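Local coordinates for protein Dr hemagglutinin structural subunit (Escherichia coli, PDB 1UT1) that forms the structural adhesin subunit of Dr fimbriae, binding the Dr blood group antigen, agglutinating human erythrocytes and mediating adherence to the upper urinary tract, at residues G42-A47 against T130-G135; A48-V53 against I123-Q128; Q76-L81 against K89-I94. The protein carries 3 engineered substitutions. All blocks are in the same frame, centred on the assembly; numbering follows the deposited sequence. Where two conformers were deposited one is given.

Contact 1: residues G42-A47 against T130-G135; sequences GQLTDA and TNTPPG
Leu44 and Thr132 meet at about a right angle, and this crossing of a hydrophobic branch with a threonine side chain is the most intimate point between the loop joining strands 38-40 and 49-58 and the loop joining strands 118-125 and 135-147. Leu44 holds CG anti to its carbonyl carbon (chi1 -57°), and its tip methyl CD1 abuts Thr132, 3.5 Å from CB and about as near to OG1 on the same residue. The buried hydroxyl is satisfied, since Thr132 OG1 bonds to Gln129 O, so CD1 meets a threonine already engaged by its own loop. Leu90, Leu22 and Val24 also pack on this leucine, a place for which a branched aliphatic residue is well suited. Nearer the surface, Thr130 lies across the other loop: its CG2 methyl comes 3.7 Å from Gly42 O and 3.8 Å from Leu44 O, while OG1, in the crowded position between N and the carbonyl carbon (chi1 60°), bonds to Gln128 OE1. The backbone folds tightly, with Leu44 at the centre of an inverse gamma turn whose weak bond runs from Thr45 N to Gln43 O, 2.9 Å. The hydroxyls of Thr130 and Thr132 thus serve their own loop; methyls meet methyls and, at Thr130, backbone carbonyl oxygens, so van der Waals packing holds the loops together, with no polar side-chain bond between them.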
ATOM      1  N   GLY A  42      -2.417  -3.976 -26.840  1.00 15.85           N
ATOM      2  CA  GLY A  42      -2.283  -3.346 -28.161  1.00 15.02           C
ATOM      3  C   GLY A  42      -1.709  -1.934 -28.072  1.00 19.87           C
ATOM      4  O   GLY A  42      -1.215  -1.408 -29.067  1.00 20.12           O
ATOM      5  N   GLN A  43      -1.794  -1.308 -26.887  1.00 16.34           N
ATOM      6  CA  GLN A  43      -1.278   0.050 -26.675  1.00 13.74           C
ATOM      7  C   GLN A  43       0.208   0.039 -26.308  1.00 15.32           C
ATOM      8  O   GLN A  43       0.818   1.094 -26.128  1.00 12.42           O
ATOM      9  CB  GLN A  43      -2.049   0.742 -25.567  1.00 14.71           C
ATOM     10  CG  GLN A  43      -3.424   1.208 -25.980  1.00 21.33           C
ATOM     11  CD  GLN A  43      -4.115   1.946 -24.859  1.00 34.71           C
ATOM     12  OE1 GLN A  43      -4.100   3.188 -24.793  1.00 29.22           O
ATOM     13  NE2 GLN A  43      -4.579   1.192 -23.892  1.00 14.43           N
ATOM     14  N   LEU A  44       0.767  -1.166 -26.150  1.00 13.62           N
ATOM     15  CA  LEU A  44       2.162  -1.322 -25.818  1.00 12.06           C
ATOM     16  C   LEU A  44       3.036  -1.256 -27.061  1.00 14.29           C
ATOM     17  O   LEU A  44       3.832  -2.140 -27.314  1.00 13.18           O
ATOM     18  CB  LEU A  44       2.407  -2.600 -25.012  1.00 11.49           C
ATOM     19  CG  LEU A  44       1.565  -2.670 -23.713  1.00 14.45           C
ATOM     20  CD1 LEU A  44       1.794  -4.048 -23.043  1.00 17.51           C
ATOM     21  CD2 LEU A  44       1.978  -1.544 -22.772  1.00 15.78           C
ATOM     22  N   THR A  45       2.880  -0.163 -27.805  1.00 12.30           N
ATOM     23  CA  THR A  45       3.650   0.059 -29.024  1.00 11.68           C
ATOM     24  C   THR A  45       5.030   0.645 -28.697  1.00 14.36           C
ATOM     25  O   THR A  45       5.324   1.002 -27.546  1.00 11.02           O
ATOM     26  CB  THR A  45       2.889   0.977 -29.977  1.00 18.04           C
ATOM     27  OG1 THR A  45       2.681   2.251 -29.350  1.00 16.24           O
ATOM     28  CG2 THR A  45       1.531   0.354 -30.332  1.00 18.31           C
ATOM     29  N   ASP A  46       5.922   0.635 -29.685  1.00 11.12           N
ATOM     30  CA  ASP A  46       7.293   1.079 -29.452  1.00 10.99           C
ATOM     31  C   ASP A  46       7.323   2.536 -28.973  1.00 13.87           C
ATOM     32  O   ASP A  46       6.662   3.416 -29.562  1.00 11.92           O
ATOM     33  CB  ASP A  46       8.119   0.930 -30.717  1.00 11.75           C
ATOM     34  CG  ASP A  46       9.606   1.185 -30.485  1.00 17.05           C
ATOM     35  OD1 ASP A  46      10.317   1.454 -31.490  1.00 18.24           O
ATOM     36  OD2 ASP A  46      10.079   1.051 -29.341  1.00 14.64           O
ATOM     37  N   ALA A  47       8.046   2.759 -27.879  1.00 11.05           N
ATOM     38  CA  ALA A  47       8.152   4.076 -27.227  1.00 12.47           C
ATOM     39  C   ALA A  47       6.891   4.587 -26.517  1.00 14.51           C
ATOM     40  O   ALA A  47       6.833   5.765 -26.103  1.00 13.30           O
ATOM     41  CB  ALA A  47       8.730   5.146 -28.207  1.00 13.84           C
ATOM     42  N   THR A 130       3.144  -5.775 -27.933  1.00 12.79           N
ATOM     43  CA  THR A 130       1.699  -5.923 -27.979  1.00 12.76           C
ATOM     44  C   THR A 130       1.155  -7.318 -27.626  1.00 15.68           C
ATOM     45  O   THR A 130      -0.059  -7.521 -27.610  1.00 16.67           O
ATOM     46  CB  THR A 130       1.113  -5.457 -29.336  1.00 13.31           C
ATOM     47  OG1 THR A 130       1.672  -6.236 -30.387  1.00 15.00           O
ATOM     48  CG2 THR A 130       1.390  -3.982 -29.582  1.00 14.29           C
ATOM     49  N   ASN A 131       2.041  -8.265 -27.340  1.00 14.95           N
ATOM     50  CA  ASN A 131       1.629  -9.614 -26.876  1.00 16.30           C
ATOM     51  C   ASN A 131       1.884  -9.821 -25.381  1.00 19.24           C
ATOM     52  O   ASN A 131       1.837 -10.950 -24.883  1.00 19.33           O
ATOM     53  CB  ASN A 131       2.361 -10.717 -27.653  1.00 19.47           C
ATOM     54  CG  ASN A 131       1.864 -10.837 -29.093  1.00 51.69           C
ATOM     55  OD1 ASN A 131       0.675 -10.664 -29.368  1.00 41.12           O
ATOM     56  ND2 ASN A 131       2.785 -11.071 -30.021  1.00 46.41           N
ATOM     57  N   THR A 132       2.189  -8.739 -24.667  1.00 13.92           N
ATOM     58  CA  THR A 132       2.424  -8.832 -23.230  1.00 12.79           C
ATOM     59  C   THR A 132       1.198  -9.435 -22.555  1.00 12.97           C
ATOM     60  O   THR A 132       0.087  -8.992 -22.799  1.00 13.96           O
ATOM     61  CB  THR A 132       2.674  -7.416 -22.641  1.00 14.27           C
ATOM     62  OG1 THR A 132       3.868  -6.886 -23.232  1.00 12.18           O
ATOM     63  CG2 THR A 132       2.829  -7.472 -21.112  1.00 14.53           C
ATOM     64  N   PRO A 133       1.388 -10.440 -21.702  1.00 13.35           N
ATOM     65  CA  PRO A 133       0.226 -11.042 -21.020  1.00 13.27           C
ATOM     66  C   PRO A 133      -0.455 -10.014 -20.098  1.00 14.41           C
ATOM     67  O   PRO A 133       0.218  -9.255 -19.382  1.00 13.60           O
ATOM     68  CB  PRO A 133       0.841 -12.156 -20.168  1.00 14.32           C
ATOM     69  CG  PRO A 133       2.190 -12.404 -20.707  1.00 18.36           C
ATOM     70  CD  PRO A 133       2.647 -11.101 -21.335  1.00 15.07           C
ATOM     71  N   PRO A 134      -1.785 -10.051 -20.033  1.00 12.68           N
ATOM     72  CA  PRO A 134      -2.492  -9.186 -19.085  1.00 12.85           C
ATOM     73  C   PRO A 134      -2.028  -9.474 -17.640  1.00 14.95           C
ATOM     74  O   PRO A 134      -1.742 -10.621 -17.268  1.00 16.34           O
ATOM     75  CB  PRO A 134      -3.965  -9.588 -19.272  1.00 14.01           C
ATOM     76  CG  PRO A 134      -4.020 -10.030 -20.748  1.00 16.29           C
ATOM     77  CD  PRO A 134      -2.709 -10.735 -20.964  1.00 13.45           C
ATOM     78  N   GLY A 135      -1.882  -8.411 -16.858  1.00 11.51           N
ATOM     79  CA  GLY A 135      -1.453  -8.531 -15.474  1.00 10.74           C
ATOM     80  C   GLY A 135      -1.041  -7.159 -14.939  1.00 13.35           C
ATOM     81  O   GLY A 135      -1.245  -6.141 -15.602  1.00 12.30           O
TER

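Contact 2: residues A48-V53 against I123-Q128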
ATOM      1  N   ALA A  48       5.865   3.739 -26.374  1.00 11.22           N
ATOM      2  CA  ALA A  48       4.662   4.180 -25.683  1.00 10.60           C
ATOM      3  C   ALA A  48       5.057   4.547 -24.262  1.00 13.85           C
ATOM      4  O   ALA A  48       5.832   3.834 -23.621  1.00 11.01           O
ATOM      5  CB  ALA A  48       3.627   3.124 -25.672  1.00 11.56           C
ATOM      6  N   PRO A  49       4.534   5.659 -23.763  0.65  9.09           N
ATOM      7  CA  PRO A  49       4.934   6.104 -22.429  1.00  8.79           C
ATOM      8  C   PRO A  49       4.244   5.288 -21.359  1.00 10.86           C
ATOM      9  O   PRO A  49       3.065   4.991 -21.448  1.00 12.83           O
ATOM     10  CB  PRO A  49       4.445   7.561 -22.392  0.65  9.83           C
ATOM     11  CG  PRO A  49       3.214   7.548 -23.315  0.65 11.58           C
ATOM     12  CD  PRO A  49       3.455   6.500 -24.347  0.65  8.60           C
ATOM     13  N   ILE A  50       5.025   4.848 -20.390  1.00  9.50           N
ATOM     14  CA  ILE A  50       4.476   4.153 -19.218  1.00  9.48           C
ATOM     15  C   ILE A  50       4.177   5.192 -18.149  1.00 14.20           C
ATOM     16  O   ILE A  50       3.063   5.238 -17.634  1.00 14.63           O
ATOM     17  CB  ILE A  50       5.416   3.072 -18.696  1.00 12.79           C
ATOM     18  CG1 ILE A  50       5.648   1.998 -19.773  0.65 13.99           C
ATOM     19  CG2 ILE A  50       4.808   2.398 -17.432  1.00 14.99           C
ATOM     20  CD1 ILE A  50       4.418   1.194 -20.106  0.65 17.39           C
ATOM     21  N   GLY A  51       5.110   6.115 -17.919  1.00 10.50           N
ATOM     22  CA  GLY A  51       4.826   7.228 -17.015  1.00 10.44           C
ATOM     23  C   GLY A  51       6.100   7.998 -16.713  1.00  9.26           C
ATOM     24  O   GLY A  51       7.187   7.548 -17.011  1.00 10.01           O
ATOM     25  N   PRO A  52       5.950   9.174 -16.130  1.00  8.78           N
ATOM     26  CA  PRO A  52       7.093   9.956 -15.710  1.00  8.40           C
ATOM     27  C   PRO A  52       7.487   9.576 -14.273  1.00  9.27           C
ATOM     28  O   PRO A  52       6.643   9.193 -13.457  1.00 10.30           O
ATOM     29  CB  PRO A  52       6.537  11.403 -15.707  1.00  9.80           C
ATOM     30  CG  PRO A  52       5.067  11.206 -15.262  1.00 13.55           C
ATOM     31  CD  PRO A  52       4.653   9.853 -15.854  1.00  9.66           C
ATOM     32  N   VAL A  53       8.742   9.837 -13.935  1.00  7.60           N
ATOM     33  CA  VAL A  53       9.204   9.719 -12.534  1.00  9.34           C
ATOM     34  C   VAL A  53       9.958  11.006 -12.230  1.00 11.34           C
ATOM     35  O   VAL A  53      10.957  11.308 -12.899  1.00 11.74           O
ATOM     36  CB  VAL A  53      10.154   8.513 -12.358  1.00 13.81           C
ATOM     37  CG1 VAL A  53      10.663   8.448 -10.932  1.00 14.01           C
ATOM     38  CG2 VAL A  53       9.434   7.203 -12.724  1.00 14.34           C
ATOM     39  N   ILE A 123       9.658   6.818 -18.585  1.00  8.33           N
ATOM     40  CA  ILE A 123       9.792   5.366 -18.739  1.00  7.28           C
ATOM     41  C   ILE A 123       8.948   5.033 -19.991  1.00 10.95           C
ATOM     42  O   ILE A 123       7.754   5.394 -20.039  1.00 12.08           O
ATOM     43  CB  ILE A 123       9.152   4.638 -17.552  1.00 10.09           C
ATOM     44  CG1 ILE A 123       9.761   5.106 -16.208  1.00 11.76           C
ATOM     45  CG2 ILE A 123       9.312   3.109 -17.724  1.00 12.06           C
ATOM     46  CD1 ILE A 123      11.299   4.966 -16.122  1.00 15.13           C
ATOM     47  N   TYR A 124       9.552   4.365 -20.988  1.00  8.39           N
ATOM     48  CA  TYR A 124       8.852   4.097 -22.257  1.00  9.02           C
ATOM     49  C   TYR A 124       8.998   2.649 -22.648  1.00 12.03           C
ATOM     50  O   TYR A 124      10.042   2.035 -22.436  1.00 11.47           O
ATOM     51  CB  TYR A 124       9.487   4.950 -23.383  1.00 10.51           C
ATOM     52  CG  TYR A 124       9.568   6.420 -23.055  1.00  9.53           C
ATOM     53  CD1 TYR A 124       8.491   7.274 -23.339  1.00  9.92           C
ATOM     54  CD2 TYR A 124      10.641   6.927 -22.328  1.00 10.36           C
ATOM     55  CE1 TYR A 124       8.560   8.635 -23.030  1.00  9.68           C
ATOM     56  CE2 TYR A 124      10.725   8.308 -22.009  1.00 10.71           C
ATOM     57  CZ  TYR A 124       9.663   9.144 -22.368  1.00 10.01           C
ATOM     58  OH  TYR A 124       9.696  10.487 -21.998  1.00 10.46           O
ATOM     59  N   VAL A 125       8.002   2.133 -23.347  1.00  8.92           N
ATOM     60  CA  VAL A 125       8.091   0.756 -23.856  1.00  8.01           C
ATOM     61  C   VAL A 125       9.264   0.673 -24.851  1.00 11.78           C
ATOM     62  O   VAL A 125       9.406   1.514 -25.724  1.00 13.65           O
ATOM     63  CB  VAL A 125       6.750   0.351 -24.539  1.00 10.21           C
ATOM     64  CG1 VAL A 125       6.883  -1.001 -25.264  1.00 10.29           C
ATOM     65  CG2 VAL A 125       5.624   0.287 -23.482  1.00  9.96           C
ATOM     66  N   ASP A 126      10.133  -0.317 -24.683  1.00  9.91           N
ATOM     67  CA  ASP A 126      11.289  -0.476 -25.587  1.00 10.33           C
ATOM     68  C   ASP A 126      11.011  -1.630 -26.575  1.00 15.21           C
ATOM     69  O   ASP A 126      11.185  -2.787 -26.225  1.00 15.20           O
ATOM     70  CB  ASP A 126      12.560  -0.805 -24.781  1.00 12.18           C
ATOM     71  CG  ASP A 126      13.806  -0.948 -25.680  1.00 17.62           C
ATOM     72  OD1 ASP A 126      13.758  -0.545 -26.878  1.00 18.01           O
ATOM     73  OD2 ASP A 126      14.781  -1.571 -25.228  1.00 23.78           O
ATOM     74  N   GLY A 127      10.586  -1.288 -27.784  1.00 13.76           N
ATOM     75  CA  GLY A 127      10.231  -2.289 -28.804  1.00 13.42           C
ATOM     76  C   GLY A 127       8.758  -2.643 -28.593  1.00 15.98           C
ATOM     77  O   GLY A 127       8.302  -2.734 -27.444  1.00 12.86           O
ATOM     78  N   GLN A 128       7.996  -2.760 -29.687  1.00 12.66           N
ATOM     79  CA  GLN A 128       6.570  -3.066 -29.573  1.00 12.92           C
ATOM     80  C   GLN A 128       6.409  -4.361 -28.798  1.00 14.55           C
ATOM     81  O   GLN A 128       7.128  -5.357 -29.045  1.00 11.93           O
ATOM     82  CB  GLN A 128       5.869  -3.106 -30.957  1.00 14.65           C
ATOM     83  CG  GLN A 128       6.141  -4.345 -31.776  1.00 16.97           C
ATOM     84  CD  GLN A 128       5.215  -5.507 -31.387  1.00 21.96           C
ATOM     85  OE1 GLN A 128       4.280  -5.326 -30.611  1.00 16.63           O
ATOM     86  NE2 GLN A 128       5.489  -6.713 -31.924  1.00 16.19           N
TER
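A classic beta bulge interrupts the antiparallel pairing of strands 49-58 and 118-125 in this immunoglobulin-like fold, and Ile123 is the single residue set against its two, Ile50 and Gly51. Ile123 N gives a bond to Gly51 O of 3.0 Å, arriving nearly along the C=O axis. Its own carbonyl is gripped twice, strongly by Ile50 N at 2.8 Å and weakly by Gly51 N at 3.5 Å. Ile50 takes the helix-like backbone of the first bulge position (psi -45°), and Gly51 follows in a very extended form that glycine readily accepts. The Ile123 side chain spreads over both neighbours, CG2 against Ile50 CB and CG1 4.1 Å from Val53 CG2, and Val92 and Ile94 of the next strand pack on it too. At Tyr124 the side chain emerges on the other face of the sheet, where CD1 lies 3.9 Å from Pro49 CA and the ring has a cation-pi partner in Arg95. Proline suits this non-hydrogen-bonded pair, since no N-H of residue 49 is needed to bond across to Tyr124. Val125 closes the pairing: its N-H points almost straight (170°) at Ala48 O, 2.8 Å away and in the carbonyl plane. Its buried, beta-branched side chain sets CG2 against the small Ala48 CB and, crossing Ile50 at about a right angle, 3.7 Å from Ile50 CD1.

Contact 3: residues Q76-L81 against K89-I94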
ATOM      1  N   GLN A  76      21.098  -8.083 -17.492  1.00 34.93           N
ATOM      2  CA  GLN A  76      21.848  -7.990 -18.735  1.00 36.01           C
ATOM      3  C   GLN A  76      21.706  -6.609 -19.372  1.00 37.75           C
ATOM      4  O   GLN A  76      21.408  -6.495 -20.553  1.00 39.37           O
ATOM      5  CB  GLN A  76      21.343  -9.102 -19.692  1.00 38.59           C
ATOM      6  CG  GLN A  76      21.445  -8.824 -21.196  1.00 67.03           C
ATOM      7  CD  GLN A  76      20.077  -8.743 -21.880  1.00 98.64           C
ATOM      8  OE1 GLN A  76      19.041  -8.801 -21.216  1.00 95.98           O
ATOM      9  NE2 GLN A  76      20.094  -8.642 -23.200  1.00 95.98           N
ATOM     10  N   GLY A  77      21.951  -5.565 -18.586  1.00 32.68           N
ATOM     11  CA  GLY A  77      21.907  -4.190 -19.088  1.00 31.44           C
ATOM     12  C   GLY A  77      20.517  -3.740 -19.559  1.00 29.31           C
ATOM     13  O   GLY A  77      20.382  -2.673 -20.147  1.00 28.69           O
ATOM     14  N   LYS A  78      19.492  -4.527 -19.246  1.00 22.52           N
ATOM     15  CA  LYS A  78      18.110  -4.181 -19.623  1.00 20.40           C
ATOM     16  C   LYS A  78      17.213  -3.960 -18.411  1.00 19.75           C
ATOM     17  O   LYS A  78      17.266  -4.725 -17.440  1.00 21.43           O
ATOM     18  CB  LYS A  78      17.499  -5.279 -20.502  1.00 22.51           C
ATOM     19  CG  LYS A  78      18.028  -5.282 -21.922  1.00 31.17           C
ATOM     20  CD  LYS A  78      17.422  -6.398 -22.740  1.00 47.17           C
ATOM     21  CE  LYS A  78      18.006  -6.399 -24.148  1.00 68.11           C
ATOM     22  NZ  LYS A  78      18.732  -5.122 -24.448  1.00 81.61           N
ATOM     23  N   PHE A  79      16.352  -2.941 -18.495  1.00 12.65           N
ATOM     24  CA  PHE A  79      15.356  -2.676 -17.452  1.00  9.63           C
ATOM     25  C   PHE A  79      13.992  -3.157 -17.965  1.00  9.82           C
ATOM     26  O   PHE A  79      13.699  -3.104 -19.168  1.00  9.94           O
ATOM     27  CB  PHE A  79      15.232  -1.165 -17.200  1.00 10.31           C
ATOM     28  CG  PHE A  79      16.444  -0.560 -16.555  1.00 11.26           C
ATOM     29  CD1 PHE A  79      17.377   0.120 -17.313  1.00 15.94           C
ATOM     30  CD2 PHE A  79      16.640  -0.676 -15.172  1.00 10.88           C
ATOM     31  CE1 PHE A  79      18.487   0.741 -16.696  1.00 16.19           C
ATOM     32  CE2 PHE A  79      17.746  -0.113 -14.555  1.00 14.07           C
ATOM     33  CZ  PHE A  79      18.695   0.564 -15.321  1.00 14.32           C
ATOM     34  N   PHE A  80      13.126  -3.530 -17.027  1.00  8.85           N
ATOM     35  CA  PHE A  80      11.770  -3.944 -17.399  1.00  9.64           C
ATOM     36  C   PHE A  80      10.869  -3.835 -16.207  1.00 10.36           C
ATOM     37  O   PHE A  80      11.322  -4.014 -15.059  1.00 10.73           O
ATOM     38  CB  PHE A  80      11.743  -5.401 -17.946  1.00 10.93           C
ATOM     39  CG  PHE A  80      12.684  -6.347 -17.231  1.00 12.13           C
ATOM     40  CD1 PHE A  80      12.280  -7.017 -16.078  1.00 13.09           C
ATOM     41  CD2 PHE A  80      13.986  -6.542 -17.705  1.00 12.68           C
ATOM     42  CE1 PHE A  80      13.162  -7.874 -15.389  1.00 14.57           C
ATOM     43  CE2 PHE A  80      14.904  -7.358 -16.991  1.00 15.02           C
ATOM     44  CZ  PHE A  80      14.475  -8.037 -15.853  1.00 14.88           C
ATOM     45  N   LEU A  81       9.603  -3.514 -16.458  1.00  8.03           N
ATOM     46  CA  LEU A  81       8.582  -3.685 -15.433  1.00  8.52           C
ATOM     47  C   LEU A  81       8.404  -5.198 -15.344  1.00 11.09           C
ATOM     48  O   LEU A  81       8.608  -5.908 -16.325  1.00 10.56           O
ATOM     49  CB  LEU A  81       7.248  -3.063 -15.844  1.00  8.01           C
ATOM     50  CG  LEU A  81       7.103  -1.573 -15.525  1.00 10.62           C
ATOM     51  CD1 LEU A  81       7.957  -0.808 -16.482  1.00 10.07           C
ATOM     52  CD2 LEU A  81       5.619  -1.158 -15.673  1.00  8.48           C
ATOM     53  N   LYS A  89       8.057  -9.962 -18.291  1.00 11.26           N
ATOM     54  CA  LYS A  89       8.768  -8.702 -18.422  1.00 10.75           C
ATOM     55  C   LYS A  89       8.153  -7.756 -19.469  1.00 12.26           C
ATOM     56  O   LYS A  89       7.739  -8.178 -20.568  1.00 11.76           O
ATOM     57  CB  LYS A  89      10.227  -8.969 -18.805  1.00 10.90           C
ATOM     58  CG  LYS A  89      10.978  -9.847 -17.823  1.00 14.05           C
ATOM     59  CD  LYS A  89      12.339 -10.221 -18.444  1.00 19.69           C
ATOM     60  CE  LYS A  89      13.137 -11.128 -17.512  1.00 27.22           C
ATOM     61  NZ  LYS A  89      14.417 -11.524 -18.162  1.00 45.81           N
ATOM     62  N   LEU A  90       8.194  -6.462 -19.159  1.00 10.14           N
ATOM     63  CA  LEU A  90       7.832  -5.430 -20.139  1.00 10.34           C
ATOM     64  C   LEU A  90       9.052  -4.523 -20.227  1.00 12.33           C
ATOM     65  O   LEU A  90       9.341  -3.772 -19.286  1.00 10.79           O
ATOM     66  CB  LEU A  90       6.621  -4.645 -19.653  1.00 10.04           C
ATOM     67  CG  LEU A  90       6.119  -3.482 -20.510  1.00 12.89           C
ATOM     68  CD1 LEU A  90       5.739  -4.001 -21.932  1.00 12.36           C
ATOM     69  CD2 LEU A  90       4.860  -2.866 -19.810  1.00 13.90           C
ATOM     70  N   TYR A  91       9.850  -4.699 -21.288  1.00  9.90           N
ATOM     71  CA  TYR A  91      11.111  -3.976 -21.414  1.00  8.85           C
ATOM     72  C   TYR A  91      10.851  -2.508 -21.636  1.00 10.72           C
ATOM     73  O   TYR A  91      10.014  -2.122 -22.468  1.00  9.60           O
ATOM     74  CB  TYR A  91      11.915  -4.529 -22.568  1.00 10.19           C
ATOM     75  CG  TYR A  91      12.418  -5.921 -22.264  1.00 12.60           C
ATOM     76  CD1 TYR A  91      11.742  -7.038 -22.726  1.00 15.21           C
ATOM     77  CD2 TYR A  91      13.559  -6.102 -21.497  1.00 13.69           C
ATOM     78  CE1 TYR A  91      12.209  -8.329 -22.451  1.00 16.22           C
ATOM     79  CE2 TYR A  91      14.008  -7.381 -21.186  1.00 16.39           C
ATOM     80  CZ  TYR A  91      13.316  -8.484 -21.657  1.00 23.00           C
ATOM     81  OH  TYR A  91      13.825  -9.758 -21.418  1.00 22.48           O
ATOM     82  N   VAL A  92      11.667  -1.690 -20.989  1.00  8.59           N
ATOM     83  CA  VAL A  92      11.521  -0.250 -21.127  1.00  8.12           C
ATOM     84  C   VAL A  92      12.855   0.458 -21.340  1.00 10.77           C
ATOM     85  O   VAL A  92      13.910  -0.015 -20.884  1.00 10.21           O
ATOM     86  CB  VAL A  92      10.828   0.379 -19.863  1.00 10.35           C
ATOM     87  CG1 VAL A  92       9.369  -0.111 -19.737  1.00 10.94           C
ATOM     88  CG2 VAL A  92      11.630   0.082 -18.539  1.00 11.31           C
ATOM     89  N   ASN A  93      12.756   1.682 -21.872  1.00  8.07           N
ATOM     90  CA  ASN A  93      13.865   2.634 -21.873  1.00  9.87           C
ATOM     91  C   ASN A  93      13.577   3.668 -20.809  1.00 12.29           C
ATOM     92  O   ASN A  93      12.421   3.967 -20.521  1.00 10.69           O
ATOM     93  CB  ASN A  93      13.966   3.346 -23.206  1.00 13.72           C
ATOM     94  CG  ASN A  93      14.585   2.483 -24.265  1.00 26.39           C
ATOM     95  OD1 ASN A  93      15.607   1.818 -24.032  1.00 24.25           O
ATOM     96  ND2 ASN A  93      13.934   2.422 -25.412  1.00 18.51           N
ATOM     97  N   ILE A  94      14.637   4.159 -20.192  1.00  9.83           N
ATOM     98  CA  ILE A  94      14.550   5.170 -19.138  1.00 11.32           C
ATOM     99  C   ILE A  94      15.349   6.350 -19.640  1.00 13.02           C
ATOM    100  O   ILE A  94      16.509   6.195 -20.034  1.00 11.34           O
ATOM    101  CB  ILE A  94      15.216   4.632 -17.846  1.00 15.50           C
ATOM    102  CG1 ILE A  94      14.456   3.368 -17.373  1.00 17.13           C
ATOM    103  CG2 ILE A  94      15.264   5.693 -16.773  1.00 16.10           C
ATOM    104  CD1 ILE A  94      15.092   2.684 -16.121  1.00 20.58           C
TER
HETATM  105  O   HOH W   1      16.022  -1.550 -21.040  1.00 24.97           O
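Lys89 lays its whole aliphatic chain over one face of the Phe80 ring, the two side by side and pointing the same way. Its CB starts over the root of the ring, 3.9 Å from Phe80 CG, and CG moves out to 3.6 Å from Phe80 CD1. The next carbon, CD, stands above the middle of the ring, 3.8 Å from its centroid, a CH-pi contact. CE carries on to the far rim, 3.8 Å from Phe80 CZ, before NZ passes the ring and forms a salt bridge with Glu75. A long, fully extended lysine can thus cover an aromatic face and still deliver its charge to a carboxylate. Phe80 presents that face through an uncommon torsion, CG between N and the carbonyl carbon (chi1 38°), which also sets its ring obliquely beside Tyr91, planes at 73°. These residues belong to a beta hairpin, strands 78-83 and 89-96, in which Phe80 and Tyr91 are a non-hydrogen-bonded antiparallel pair. Leu81 and Leu90 form a hydrogen-bonded pair, with Leu90 N 2.9 Å from Leu81 O, and put their side chains on the opposite face, among the apolar residues of the core. The short segments' N-to-C directions differ by 126°, well off exact antiparallel. Val92 N still bonds to Phe79 O, and a water bridges the same two residues, accepting from Phe79 N at 2.9 Å and donating to Val92 O at 2.6 Å. On that same core face, Ile94 reaches across Phe79 at about a right angle and sets its CD1 methyl over the ring, 3.6 Å from the centroid.

In the fold
Strand 118-125 pairs with strand 49-58 in contact 2 and with strand 89-96 of contact 3: Tyr124 O accepts from Asn93 N, and Tyr91 O from Asp126 N. Each contact is also knit internally by backbone bonds, contact 2 being the more buried, while contact 3 has a core face and an outer face carrying a lysine-aromatic layer. Contact 1, partly buried, has its centre about 16 Å from the centre of the chain and joins loops by packing methyls against methyls and carbonyl oxygens. It is tied to contact 2 through Ala47 N with Val125 O and Asp46 OD2 with Gly127 N, and to contact 3 through Leu90. Segments 42-47 and 48-53 fall within the predicted receptor-binding region.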